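RNA-directed RNA polymerase (PDB 3ZED) copies RNA from an RNA template, joining ribonucleoside triphosphates into new strands, and probably occurs both free and covalently attached to the genomic RNA. Local coordinates at residues B[34-39]-B[115-120]; B[92-97]-B[260-265]; B[203-208]-B[476-481]; B[276-281]-B[738-743]. All blocks are in the same frame, centred on the assembly; numbering follows the deposited sequence.

Interaction 1 (B[34-39]-B[115-120]); sequences RFRPAK and DEVGTF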
loop_
_atom_site.group_PDB
_atom_site.type_symbol
_atom_site.label_atom_id
_atom_site.label_comp_id
_atom_site.label_asym_id
_atom_site.label_seq_id
_atom_site.Cartn_x
_atom_site.Cartn_y
_atom_site.Cartn_z
ATOM N N ARG B 34 -20.292 26.113 -5.674
ATOM C CA ARG B 34 -19.082 25.617 -5.019
ATOM C C ARG B 34 -19.417 25.219 -3.607
ATOM O O ARG B 34 -20.221 25.887 -2.948
ATOM C CB ARG B 34 -17.965 26.687 -4.970
ATOM C CG ARG B 34 -17.038 26.776 -6.167
ATOM C CD ARG B 34 -16.304 25.492 -6.506
ATOM N NE ARG B 34 -15.314 25.044 -5.520
ATOM C CZ ARG B 34 -14.035 25.412 -5.508
ATOM N NH1 ARG B 34 -13.585 26.304 -6.380
ATOM N NH2 ARG B 34 -13.203 24.905 -4.610
ATOM N N PHE B 35 -18.817 24.135 -3.144
ATOM C CA PHE B 35 -19.029 23.676 -1.793
ATOM C C PHE B 35 -18.145 24.485 -0.874
ATOM O O PHE B 35 -16.949 24.641 -1.147
ATOM C CB PHE B 35 -18.730 22.168 -1.690
ATOM C CG PHE B 35 -18.687 21.613 -0.287
ATOM C CD1 PHE B 35 -19.814 21.662 0.539
ATOM C CD2 PHE B 35 -17.535 21.014 0.201
ATOM C CE1 PHE B 35 -19.776 21.123 1.827
ATOM C CE2 PHE B 35 -17.497 20.468 1.488
ATOM C CZ PHE B 35 -18.613 20.522 2.292
ATOM N N ARG B 36 -18.748 25.041 0.189
ATOM C CA ARG B 36 -18.029 25.777 1.220
ATOM C C ARG B 36 -18.127 24.960 2.496
ATOM O O ARG B 36 -19.210 24.912 3.092
ATOM C CB ARG B 36 -18.574 27.207 1.404
ATOM C CG ARG B 36 -17.775 28.048 2.417
ATOM C CD ARG B 36 -18.099 29.537 2.369
ATOM N NE ARG B 36 -17.604 30.243 1.176
ATOM C CZ ARG B 36 -16.397 30.793 1.040
ATOM N NH1 ARG B 36 -15.498 30.691 2.010
ATOM N NH2 ARG B 36 -16.071 31.422 -0.079
ATOM N N PRO B 37 -17.040 24.268 2.908
ATOM C CA PRO B 37 -17.114 23.478 4.148
ATOM C C PRO B 37 -17.542 24.344 5.337
ATOM O O PRO B 37 -17.211 25.522 5.382
ATOM C CB PRO B 37 -15.685 22.947 4.320
ATOM C CG PRO B 37 -15.102 22.979 2.943
ATOM C CD PRO B 37 -15.689 24.199 2.306
ATOM N N ALA B 38 -18.341 23.775 6.248
ATOM C CA ALA B 38 -18.820 24.468 7.440
ATOM C C ALA B 38 -17.657 24.734 8.395
ATOM O O ALA B 38 -16.616 24.074 8.290
ATOM C CB ALA B 38 -19.886 23.620 8.138
ATOM N N LYS B 39 -17.833 25.677 9.326
ATOM C CA LYS B 39 -16.838 25.949 10.360
ATOM C C LYS B 39 -16.651 24.648 11.149
ATOM O O LYS B 39 -17.626 23.901 11.337
ATOM C CB LYS B 39 -17.266 27.118 11.265
ATOM C CG LYS B 39 -17.336 28.471 10.549
ATOM C CD LYS B 39 -18.063 29.522 11.392
ATOM C CE LYS B 39 -18.437 30.773 10.623
ATOM N NZ LYS B 39 -17.297 31.721 10.497
ATOM N N ASP B 115 -12.930 29.305 5.116
ATOM C CA ASP B 115 -12.331 30.580 4.751
ATOM C C ASP B 115 -11.493 30.551 3.461
ATOM O O ASP B 115 -11.021 31.605 3.027
ATOM C CB ASP B 115 -11.479 31.087 5.919
ATOM C CG ASP B 115 -12.290 31.360 7.175
ATOM O OD1 ASP B 115 -13.274 32.133 7.094
ATOM O OD2 ASP B 115 -11.953 30.790 8.230
ATOM N N GLU B 116 -11.340 29.386 2.829
ATOM C CA GLU B 116 -10.560 29.278 1.593
ATOM C C GLU B 116 -11.184 28.260 0.630
ATOM O O GLU B 116 -10.990 27.050 0.777
ATOM C CB GLU B 116 -9.093 28.928 1.910
ATOM C CG GLU B 116 -8.136 29.123 0.745
ATOM C CD GLU B 116 -6.707 28.681 1.018
ATOM O OE1 GLU B 116 -6.165 29.025 2.093
ATOM O OE2 GLU B 116 -6.118 28.013 0.138
ATOM N N VAL B 117 -11.968 28.779 -0.332
ATOM C CA VAL B 117 -12.623 28.025 -1.407
ATOM C C VAL B 117 -12.030 28.572 -2.717
ATOM O O VAL B 117 -12.539 29.562 -3.259
ATOM C CB VAL B 117 -14.182 28.098 -1.357
ATOM C CG1 VAL B 117 -14.824 27.206 -2.423
ATOM C CG2 VAL B 117 -14.716 27.742 0.025
ATOM N N GLY B 118 -10.913 27.978 -3.146
ATOM C CA GLY B 118 -10.181 28.395 -4.339
ATOM C C GLY B 118 -10.060 27.371 -5.454
ATOM O O GLY B 118 -10.969 26.560 -5.675
ATOM N N THR B 119 -8.927 27.427 -6.186
ATOM C CA THR B 119 -8.614 26.557 -7.334
ATOM C C THR B 119 -8.371 25.116 -6.897
ATOM O O THR B 119 -8.620 24.199 -7.681
ATOM C CB THR B 119 -7.411 27.085 -8.128
ATOM O OG1 THR B 119 -6.282 27.194 -7.260
ATOM C CG2 THR B 119 -7.692 28.411 -8.807
ATOM N N PHE B 120 -7.862 24.910 -5.674
ATOM C CA PHE B 120 -7.653 23.573 -5.140
ATOM C C PHE B 120 -9.016 22.958 -4.811
ATOM O O PHE B 120 -9.790 23.537 -4.034
ATOM C CB PHE B 120 -6.728 23.581 -3.905
ATOM C CG PHE B 120 -6.505 22.201 -3.328
ATOM C CD1 PHE B 120 -5.572 21.333 -3.892
ATOM C CD2 PHE B 120 -7.252 21.755 -2.244
ATOM C CE1 PHE B 120 -5.382 20.047 -3.374
ATOM C CE2 PHE B 120 -7.060 20.469 -1.720
ATOM C CZ PHE B 120 -6.129 19.620 -2.290
#

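Interaction 2 (B[92-97]-B[260-265]); sequences TVSVPE and TAEALV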
loop_
_atom_site.group_PDB
_atom_site.type_symbol
_atom_site.label_atom_id
_atom_site.label_comp_id
_atom_site.label_asym_id
_atom_site.label_seq_id
_atom_site.Cartn_x
_atom_site.Cartn_y
_atom_site.Cartn_z
ATOM N N THR B 92 25.909 19.707 8.130
ATOM C CA THR B 92 25.395 19.616 9.497
ATOM C C THR B 92 24.163 18.724 9.553
ATOM O O THR B 92 23.402 18.647 8.584
ATOM C CB THR B 92 25.077 20.995 10.078
ATOM O OG1 THR B 92 24.157 21.676 9.222
ATOM C CG2 THR B 92 26.321 21.836 10.329
ATOM N N VAL B 93 23.966 18.068 10.707
ATOM C CA VAL B 93 22.842 17.168 10.969
ATOM C C VAL B 93 22.186 17.568 12.316
ATOM O O VAL B 93 22.890 17.763 13.306
ATOM C CB VAL B 93 23.290 15.668 10.897
ATOM C CG1 VAL B 93 24.252 15.267 12.018
ATOM C CG2 VAL B 93 22.105 14.724 10.835
ATOM N N SER B 94 20.854 17.753 12.331
ATOM C CA SER B 94 20.126 18.127 13.548
ATOM C C SER B 94 19.574 16.862 14.208
ATOM O O SER B 94 18.782 16.151 13.604
ATOM C CB SER B 94 19.025 19.136 13.236
ATOM O OG SER B 94 18.140 18.630 12.249
ATOM N N VAL B 95 20.049 16.542 15.421
ATOM C CA VAL B 95 19.665 15.305 16.112
ATOM C C VAL B 95 19.050 15.575 17.508
ATOM O O VAL B 95 19.486 16.499 18.194
ATOM C CB VAL B 95 20.850 14.305 16.205
ATOM C CG1 VAL B 95 21.265 13.808 14.822
ATOM C CG2 VAL B 95 22.042 14.908 16.935
ATOM N N PRO B 96 18.033 14.778 17.934
ATOM C CA PRO B 96 17.427 15.006 19.261
ATOM C C PRO B 96 18.344 14.502 20.379
ATOM O O PRO B 96 18.224 13.359 20.818
ATOM C CB PRO B 96 16.098 14.229 19.193
ATOM C CG PRO B 96 16.029 13.608 17.817
ATOM C CD PRO B 96 17.396 13.635 17.246
ATOM N N GLU B 97 19.276 15.363 20.820
ATOM C CA GLU B 97 20.287 15.053 21.835
ATOM C C GLU B 97 20.309 16.034 23.015
ATOM O O GLU B 97 21.022 15.780 23.991
ATOM C CB GLU B 97 21.679 15.062 21.183
ATOM C CG GLU B 97 22.216 13.693 20.806
ATOM C CD GLU B 97 23.597 13.699 20.172
ATOM O OE1 GLU B 97 24.471 14.477 20.623
ATOM O OE2 GLU B 97 23.814 12.897 19.235
ATOM N N THR B 260 17.646 13.425 4.896
ATOM C CA THR B 260 18.375 12.198 4.525
ATOM C C THR B 260 19.432 11.810 5.580
ATOM O O THR B 260 19.401 10.674 6.057
ATOM C CB THR B 260 19.009 12.344 3.143
ATOM O OG1 THR B 260 17.974 12.686 2.220
ATOM C CG2 THR B 260 19.721 11.072 2.688
ATOM N N ALA B 261 20.349 12.742 5.936
ATOM C CA ALA B 261 21.418 12.497 6.909
ATOM C C ALA B 261 20.839 12.136 8.287
ATOM O O ALA B 261 21.258 11.140 8.885
ATOM C CB ALA B 261 22.333 13.707 7.014
ATOM N N GLU B 262 19.842 12.925 8.746
ATOM C CA GLU B 262 19.121 12.774 10.004
ATOM C C GLU B 262 18.537 11.365 10.121
ATOM O O GLU B 262 18.773 10.685 11.124
ATOM C CB GLU B 262 18.013 13.835 10.093
ATOM C CG GLU B 262 18.482 15.218 10.539
ATOM C CD GLU B 262 19.015 16.209 9.516
ATOM O OE1 GLU B 262 18.795 16.012 8.301
ATOM O OE2 GLU B 262 19.637 17.209 9.942
ATOM N N ALA B 263 17.853 10.901 9.056
ATOM C CA ALA B 263 17.231 9.573 8.969
ATOM C C ALA B 263 18.263 8.464 9.139
ATOM O O ALA B 263 18.048 7.575 9.947
ATOM C CB ALA B 263 16.521 9.421 7.645
ATOM N N LEU B 264 19.396 8.543 8.418
ATOM C CA LEU B 264 20.493 7.579 8.494
ATOM C C LEU B 264 21.057 7.531 9.901
ATOM O O LEU B 264 21.175 6.443 10.448
ATOM C CB LEU B 264 21.614 7.908 7.480
ATOM C CG LEU B 264 21.261 7.796 5.998
ATOM C CD1 LEU B 264 22.365 8.379 5.133
ATOM C CD2 LEU B 264 20.961 6.359 5.600
ATOM N N VAL B 265 21.333 8.703 10.514
ATOM C CA VAL B 265 21.857 8.805 11.874
ATOM C C VAL B 265 20.874 8.122 12.849
ATOM O O VAL B 265 21.300 7.270 13.630
ATOM C CB VAL B 265 22.182 10.282 12.284
ATOM C CG1 VAL B 265 22.468 10.407 13.782
ATOM C CG2 VAL B 265 23.349 10.841 11.480
#

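Interaction 3 (B[203-208]-B[476-481]); sequences QTLPIN and TFLNNH. With K (potassium ion), chain L.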
loop_
_atom_site.group_PDB
_atom_site.type_symbol
_atom_site.label_atom_id
_atom_site.label_comp_id
_atom_site.label_asym_id
_atom_site.label_seq_id
_atom_site.Cartn_x
_atom_site.Cartn_y
_atom_site.Cartn_z
ATOM N N GLN B 203 1.182 -19.889 -1.423
ATOM C CA GLN B 203 0.191 -19.969 -2.487
ATOM C C GLN B 203 -0.419 -18.594 -2.847
ATOM O O GLN B 203 -0.502 -18.279 -4.040
ATOM C CB GLN B 203 -0.945 -20.951 -2.114
ATOM C CG GLN B 203 -0.497 -22.374 -1.735
ATOM C CD GLN B 203 0.456 -22.985 -2.742
ATOM O OE1 GLN B 203 0.267 -22.876 -3.969
ATOM N NE2 GLN B 203 1.511 -23.630 -2.241
ATOM N N THR B 204 -0.892 -17.809 -1.836
ATOM C CA THR B 204 -1.587 -16.518 -2.045
ATOM C C THR B 204 -0.615 -15.360 -2.258
ATOM O O THR B 204 -0.999 -14.353 -2.855
ATOM C CB THR B 204 -2.517 -16.223 -0.876
ATOM O OG1 THR B 204 -1.710 -15.949 0.277
ATOM C CG2 THR B 204 -3.475 -17.383 -0.584
ATOM N N LEU B 205 0.617 -15.480 -1.759
ATOM C CA LEU B 205 1.649 -14.457 -1.969
ATOM C C LEU B 205 2.997 -15.134 -2.254
ATOM O O LEU B 205 3.895 -15.092 -1.409
ATOM C CB LEU B 205 1.750 -13.452 -0.801
ATOM C CG LEU B 205 2.568 -12.183 -1.080
ATOM C CD1 LEU B 205 1.754 -11.127 -1.800
ATOM C CD2 LEU B 205 3.090 -11.615 0.184
ATOM N N PRO B 206 3.168 -15.785 -3.437
ATOM C CA PRO B 206 4.465 -16.426 -3.736
ATOM C C PRO B 206 5.582 -15.390 -3.829
ATOM O O PRO B 206 5.395 -14.313 -4.425
ATOM C CB PRO B 206 4.223 -17.100 -5.088
ATOM C CG PRO B 206 3.077 -16.355 -5.706
ATOM C CD PRO B 206 2.208 -15.974 -4.546
ATOM N N ILE B 207 6.708 -15.674 -3.168
ATOM C CA ILE B 207 7.846 -14.760 -3.172
ATOM C C ILE B 207 9.122 -15.478 -3.590
ATOM O O ILE B 207 9.252 -16.691 -3.414
ATOM C CB ILE B 207 8.054 -14.031 -1.805
ATOM C CG1 ILE B 207 8.329 -15.028 -0.630
ATOM C CG2 ILE B 207 6.920 -13.035 -1.514
ATOM C CD1 ILE B 207 8.884 -14.444 0.687
ATOM N N ASN B 208 10.075 -14.707 -4.112
ATOM C CA ASN B 208 11.418 -15.190 -4.402
ATOM C C ASN B 208 12.340 -14.630 -3.346
ATOM O O ASN B 208 11.925 -13.770 -2.562
ATOM C CB ASN B 208 11.870 -14.763 -5.799
ATOM C CG ASN B 208 11.257 -15.571 -6.886
ATOM O OD1 ASN B 208 11.399 -16.799 -6.924
ATOM N ND2 ASN B 208 10.585 -14.896 -7.803
ATOM N N THR B 476 1.733 -1.968 4.723
ATOM C CA THR B 476 0.274 -1.847 4.559
ATOM C C THR B 476 -0.290 -2.965 3.626
ATOM O O THR B 476 -1.164 -3.736 4.058
ATOM C CB THR B 476 -0.149 -0.428 4.095
ATOM O OG1 THR B 476 0.269 0.536 5.075
ATOM C CG2 THR B 476 -1.672 -0.311 3.910
ATOM N N PHE B 477 0.218 -3.048 2.384
ATOM C CA PHE B 477 -0.217 -4.055 1.393
ATOM C C PHE B 477 -0.051 -5.482 1.937
ATOM O O PHE B 477 -0.989 -6.286 1.841
ATOM C CB PHE B 477 0.578 -3.915 0.059
ATOM C CG PHE B 477 0.300 -5.046 -0.922
ATOM C CD1 PHE B 477 0.994 -6.255 -0.836
ATOM C CD2 PHE B 477 -0.663 -4.907 -1.916
ATOM C CE1 PHE B 477 0.680 -7.325 -1.683
ATOM C CE2 PHE B 477 -0.972 -5.977 -2.773
ATOM C CZ PHE B 477 -0.309 -7.176 -2.642
ATOM N N LEU B 478 1.169 -5.800 2.448
ATOM C CA LEU B 478 1.528 -7.139 2.927
ATOM C C LEU B 478 0.637 -7.613 4.071
ATOM O O LEU B 478 0.133 -8.732 4.023
ATOM C CB LEU B 478 3.021 -7.204 3.350
ATOM C CG LEU B 478 4.046 -7.052 2.224
ATOM C CD1 LEU B 478 5.446 -6.899 2.767
ATOM C CD2 LEU B 478 3.973 -8.210 1.254
ATOM N N ASN B 479 0.420 -6.761 5.073
ATOM C CA ASN B 479 -0.428 -7.097 6.222
ATOM C C ASN B 479 -1.896 -7.257 5.802
ATOM O O ASN B 479 -2.548 -8.171 6.269
ATOM C CB ASN B 479 -0.292 -6.045 7.325
ATOM C CG ASN B 479 1.077 -5.961 7.939
ATOM O OD1 ASN B 479 1.851 -6.914 7.909
ATOM N ND2 ASN B 479 1.389 -4.824 8.545
ATOM N N ASN B 480 -2.397 -6.399 4.909
ATOM C CA ASN B 480 -3.770 -6.512 4.404
ATOM C C ASN B 480 -3.934 -7.786 3.574
ATOM O O ASN B 480 -4.942 -8.480 3.712
ATOM C CB ASN B 480 -4.138 -5.279 3.570
ATOM C CG ASN B 480 -4.545 -4.069 4.387
ATOM O OD1 ASN B 480 -4.754 -4.135 5.590
ATOM N ND2 ASN B 480 -4.652 -2.929 3.747
ATOM N N HIS B 481 -2.913 -8.125 2.741
ATOM C CA HIS B 481 -2.926 -9.335 1.908
ATOM C C HIS B 481 -2.972 -10.604 2.781
ATOM O O HIS B 481 -3.665 -11.562 2.430
ATOM C CB HIS B 481 -1.709 -9.343 0.968
ATOM C CG HIS B 481 -1.838 -10.280 -0.202
ATOM N ND1 HIS B 481 -2.295 -9.838 -1.440
ATOM C CD2 HIS B 481 -1.523 -11.595 -0.297
ATOM C CE1 HIS B 481 -2.225 -10.888 -2.245
ATOM N NE2 HIS B 481 -1.793 -11.976 -1.595
HETATM K K K L . 1.455 -24.316 -5.984
HETATM O O HOH W 1 1.204 -23.253 -8.509
#

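Interaction 4 (B[276-281]-B[738-743]); sequences RAATSA and STLRDQ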
loop_
_atom_site.group_PDB
_atom_site.type_symbol
_atom_site.label_atom_id
_atom_site.label_comp_id
_atom_site.label_asym_id
_atom_site.label_seq_id
_atom_site.Cartn_x
_atom_site.Cartn_y
_atom_site.Cartn_z
ATOM N N ARG B 276 22.778 -4.090 20.544
ATOM C CA ARG B 276 23.671 -4.090 21.698
ATOM C C ARG B 276 22.900 -4.412 22.969
ATOM O O ARG B 276 23.342 -5.266 23.738
ATOM C CB ARG B 276 24.384 -2.739 21.836
ATOM C CG ARG B 276 25.795 -2.746 21.288
ATOM C CD ARG B 276 26.011 -1.659 20.265
ATOM N NE ARG B 276 26.165 -0.330 20.862
ATOM C CZ ARG B 276 27.147 0.517 20.561
ATOM N NH1 ARG B 276 28.080 0.179 19.676
ATOM N NH2 ARG B 276 27.213 1.703 21.151
ATOM N N ALA B 277 21.748 -3.739 23.179
ATOM C CA ALA B 277 20.882 -3.915 24.346
ATOM C C ALA B 277 20.383 -5.353 24.490
ATOM O O ALA B 277 20.339 -5.860 25.605
ATOM C CB ALA B 277 19.701 -2.968 24.260
ATOM N N ALA B 278 20.055 -6.019 23.360
ATOM C CA ALA B 278 19.563 -7.403 23.318
ATOM C C ALA B 278 20.646 -8.423 23.741
ATOM O O ALA B 278 20.310 -9.511 24.210
ATOM C CB ALA B 278 19.047 -7.731 21.924
ATOM N N THR B 279 21.932 -8.068 23.602
ATOM C CA THR B 279 23.033 -8.962 23.978
ATOM C C THR B 279 23.806 -8.400 25.205
ATOM O O THR B 279 24.965 -8.751 25.425
ATOM C CB THR B 279 23.942 -9.246 22.769
ATOM O OG1 THR B 279 24.423 -8.011 22.245
ATOM C CG2 THR B 279 23.231 -10.038 21.675
ATOM N N SER B 280 23.133 -7.558 26.015
ATOM C CA SER B 280 23.676 -6.945 27.228
ATOM C C SER B 280 23.380 -7.829 28.457
ATOM O O SER B 280 22.711 -8.857 28.327
ATOM C CB SER B 280 23.111 -5.534 27.418
ATOM O OG SER B 280 21.725 -5.518 27.726
ATOM N N ALA B 281 23.888 -7.429 29.642
ATOM C CA ALA B 281 23.703 -8.168 30.899
ATOM C C ALA B 281 22.234 -8.192 31.336
ATOM O O ALA B 281 21.819 -9.132 32.019
ATOM C CB ALA B 281 24.564 -7.567 31.997
ATOM N N SER B 738 13.681 -10.581 28.015
ATOM C CA SER B 738 14.806 -10.882 28.921
ATOM C C SER B 738 15.682 -12.061 28.412
ATOM O O SER B 738 16.855 -12.124 28.761
ATOM C CB SER B 738 14.306 -11.184 30.331
ATOM O OG SER B 738 13.437 -12.303 30.323
ATOM N N THR B 739 15.125 -12.940 27.547
ATOM C CA THR B 739 15.782 -14.120 26.954
ATOM C C THR B 739 16.471 -13.829 25.609
ATOM O O THR B 739 16.944 -14.768 24.967
ATOM C CB THR B 739 14.735 -15.246 26.710
ATOM O OG1 THR B 739 13.875 -14.906 25.598
ATOM C CG2 THR B 739 13.907 -15.581 27.943
ATOM N N LEU B 740 16.516 -12.559 25.163
ATOM C CA LEU B 740 17.034 -12.212 23.830
ATOM C C LEU B 740 18.501 -12.566 23.614
ATOM O O LEU B 740 18.847 -12.961 22.500
ATOM C CB LEU B 740 16.798 -10.735 23.472
ATOM C CG LEU B 740 15.397 -10.378 22.968
ATOM C CD1 LEU B 740 15.235 -8.877 22.879
ATOM C CD2 LEU B 740 15.075 -11.056 21.625
ATOM N N ARG B 741 19.344 -12.455 24.656
ATOM C CA ARG B 741 20.765 -12.780 24.566
ATOM C C ARG B 741 20.959 -14.290 24.332
ATOM O O ARG B 741 21.793 -14.679 23.514
ATOM C CB ARG B 741 21.485 -12.312 25.836
ATOM C CG ARG B 741 23.003 -12.334 25.750
ATOM C CD ARG B 741 23.588 -13.082 26.914
ATOM N NE ARG B 741 23.758 -12.232 28.098
ATOM C CZ ARG B 741 23.114 -12.399 29.250
ATOM N NH1 ARG B 741 22.226 -13.377 29.387
ATOM N NH2 ARG B 741 23.365 -11.603 30.278
ATOM N N ASP B 742 20.152 -15.126 25.023
ATOM C CA ASP B 742 20.171 -16.583 24.875
ATOM C C ASP B 742 19.737 -16.964 23.463
ATOM O O ASP B 742 20.373 -17.820 22.845
ATOM C CB ASP B 742 19.276 -17.255 25.929
ATOM C CG ASP B 742 19.952 -17.479 27.269
ATOM O OD1 ASP B 742 21.000 -18.175 27.303
ATOM O OD2 ASP B 742 19.413 -17.007 28.289
ATOM N N GLN B 743 18.693 -16.277 22.938
ATOM C CA GLN B 743 18.170 -16.442 21.573
ATOM C C GLN B 743 19.212 -16.067 20.535
ATOM O O GLN B 743 19.315 -16.749 19.515
ATOM C CB GLN B 743 16.919 -15.589 21.347
ATOM C CG GLN B 743 15.722 -15.981 22.222
ATOM C CD GLN B 743 14.528 -15.126 21.891
ATOM O OE1 GLN B 743 14.070 -15.092 20.756
ATOM N NE2 GLN B 743 14.020 -14.398 22.866
#

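Interaction 1 (B[34-39]-B[115-120])
Val117 sits between Arg34 and Arg36 with one methyl group turned to each, and this is the tightly packed part of a meeting between two irregular segments at the protein surface. Its CG2 stands over the centre of the Arg36 guanidinium, 3.6 Å from CZ. CG1 lies over a face of the Arg34 guanidinium but nearer the rim, 3.6 Å from NH2, and also touches the carbonyl oxygen of Phe35. The Arg34 and Val117 side chains lie alongside one another, running in opposite senses, and the bent Arg34 chain brings its guanidinium edge to Gly118, whose O is gripped end-on by both terminal nitrogens, at 2.7 Å from NH1 and 3.0 Å from NH2, and lies practically in the guanidinium plane. Pro37 CD adds a lighter touch on Val117 CG2.

The solvent side is looser. CG of Arg36 is anti to the backbone N (chi1 -176°), and the chain bends at chi3; NH1 hydrogen-bonds to His114 O, just ahead of segment 115-120. Asp115 forms no salt bridge here, since its OD1 stays 5.7 Å from Arg36 NH1 and 5.3 Å from Lys39 NZ. Outside the two segments, the Phe35 ring meets Trp314 edge-to-face. The two loops, which precede helix 45-54 and helix 125-137, are thus joined at the surface of the molecule by arginines used mainly for their flat faces and N-H groups. With backbone oxygens as their partners, the positive charges are not neutralised by a carboxylate across this contact, and Asp115 probably contributes no more than a weak, long-range attraction.

Interaction 2 (B[92-97]-B[260-265])
Strand 92-95, bearing Val93 and Ser94, passes over residues 260-265, the start of helix 260-278, the axes of the two short segments coming within 7.7 Å and their N-to-C directions lying 55° from each other. The polar link is made by Glu262. Its CG lies beside the backbone N, and a bend at chi2 (86°) then places CD near the strand. OE2 accepts from the backbone N of Ser94 at 2.7 Å in a nearly straight bond (170°), through the anti lone pair. The Ser94 hydroxyl donates to the same oxygen from above the carboxylate plane, OG to OE2 being 3.1 Å. One carboxylate oxygen therefore holds both the N-H and the side chain of a single residue.

Within the chain, strand 92-98 is an outermost strand of a three-stranded antiparallel sheet. Val93 and Val95 pair through their backbones with Leu71 and Val69 of strand 65-72, so the intervening Ser94 N-H faces the other way, and a helix side chain takes the place of a further strand. Ser94 O bonds to the hydroxyl of Tyr251, a residue of the predicted GTP site, whose side chain also touches Glu262. Apart from the carboxylate, the side-chain contact is apolar. Val93 CG2 reaches Ala261 CB at 4.0 Å and Val265 CG2 at 4.1 Å, and it also brushes the CG of Glu262. Val95 and Val265 meet at about a right angle, CG1 to CG1 at 3.8 Å. Ala76, of helix 73-76, packs against both Val93 and Val265. Glu262 CG also lies close to the strand backbone, 3.2 Å from Ser94 O.

Interaction 3 (B[203-208]-B[476-481])
Leu205 is the residue on which three side chains of helix 476-493 converge, just where the chain leaves helix 194-204. Phe477 comes first along the helix. Its ring offers an edge, and CE1 stands 4.0 Å from Leu205 CD1, which lies in the plane of the ring. Leu478 follows and meets the other branch of the leucine, CD2 to CD2 at 3.7 Å, the two side chains crossing at about a right angle. Met418 and Met340 pack around Leu478, so helices 412-426 and 326-340 share this buried patch.

One turn after Phe477 comes His481, which carries the polar bond. Its CG is anti to the backbone N (chi1 -162°), and the ring lies with one face against Leu205 and one edge toward the end of helix 194-204. Leu205 CD1 makes a CH-pi contact over that face, 3.8 Å from the ring centroid, while CB packs near CD2 of the imidazole. At the edge, His481 NE2 donates to Thr204 O at 2.8 Å with an N-H...O angle of 162°, approaching from above the carbonyl plane. Ile385 touches both Thr204 and His481 from strand 382-386.

Just before Thr204, Gln203 OE1 binds a potassium ion that is also held by Thr698, Ser701, Pro702, Lys704 and a water, tying this helix end to the C-terminal region. The Thr204 carbonyl belongs to a helix C-terminus, where the helix dipole would probably make it a stronger acceptor. NE2 must carry a proton to donate to it, and the bonds of NE2 and, outside the two segments, of ND1 probably hold the ring's rotation, with the Leu205 methyl packed over one face.

Interaction 4 (B[276-281]-B[738-743])
Arg741 and Leu740 meet Ala278 where the C-terminal end of helix 260-278 lies near the first turn of helix 740-752, bringing a part of the palm family region up to the C-terminal region. Arg741 loses the most surface here. Its CG, anti to the backbone N (chi1 -168°), lies against Thr279, 3.8 Å from CA; the chain bends at chi2 and chi3, and the guanidinium lies near Ser280 O and Ala281 O. NH2 is 3.4 Å from Ala281 O, although both residues touch a crystal neighbour and the pose of this end may owe something to the lattice. Pro283 touches the same side chain. Ala278 contributes its methyl and its carbonyl. CB rests on Leu740, 4.1 Å from CB and equally far from CD1, and the oxygen packs against Arg741 CB at 3.4 Å. Ala278 O also comes near Arg741 N, but the angle is too poor for a hydrogen bond. Leu740, whose CB points toward residues 276-281, is buried further by Val287 of helix 283-293 and by Thr442 and Asn446 of helix 438-452. The turn leaving helix 260-278 is held from within, for the Ser280 hydroxyl donates to Ala277 O, with OG and O 2.6 Å apart.

The four contacts illustrate how a large polymerase is tied together at well-separated points: none touches another, and their centres lie 27 to 56 Å apart. Interaction 3 is the innermost, about 11 Å from the centre of the chain, while interactions 1, 2 and 4 lie 27 to 34 Å out. Interactions 2 and 4 share helix 260-278, one near its start and the other at its end, so this helix connects the edge of a three-stranded sheet with the C-terminal region. Along the sequence, interaction 1 crosses interaction 2, which in turn crosses interaction 3, and interaction 3 crosses interaction 4. Interactions 1 to 3 lie within the palm region of the sequence; interaction 4 joins that region to the C-terminal one.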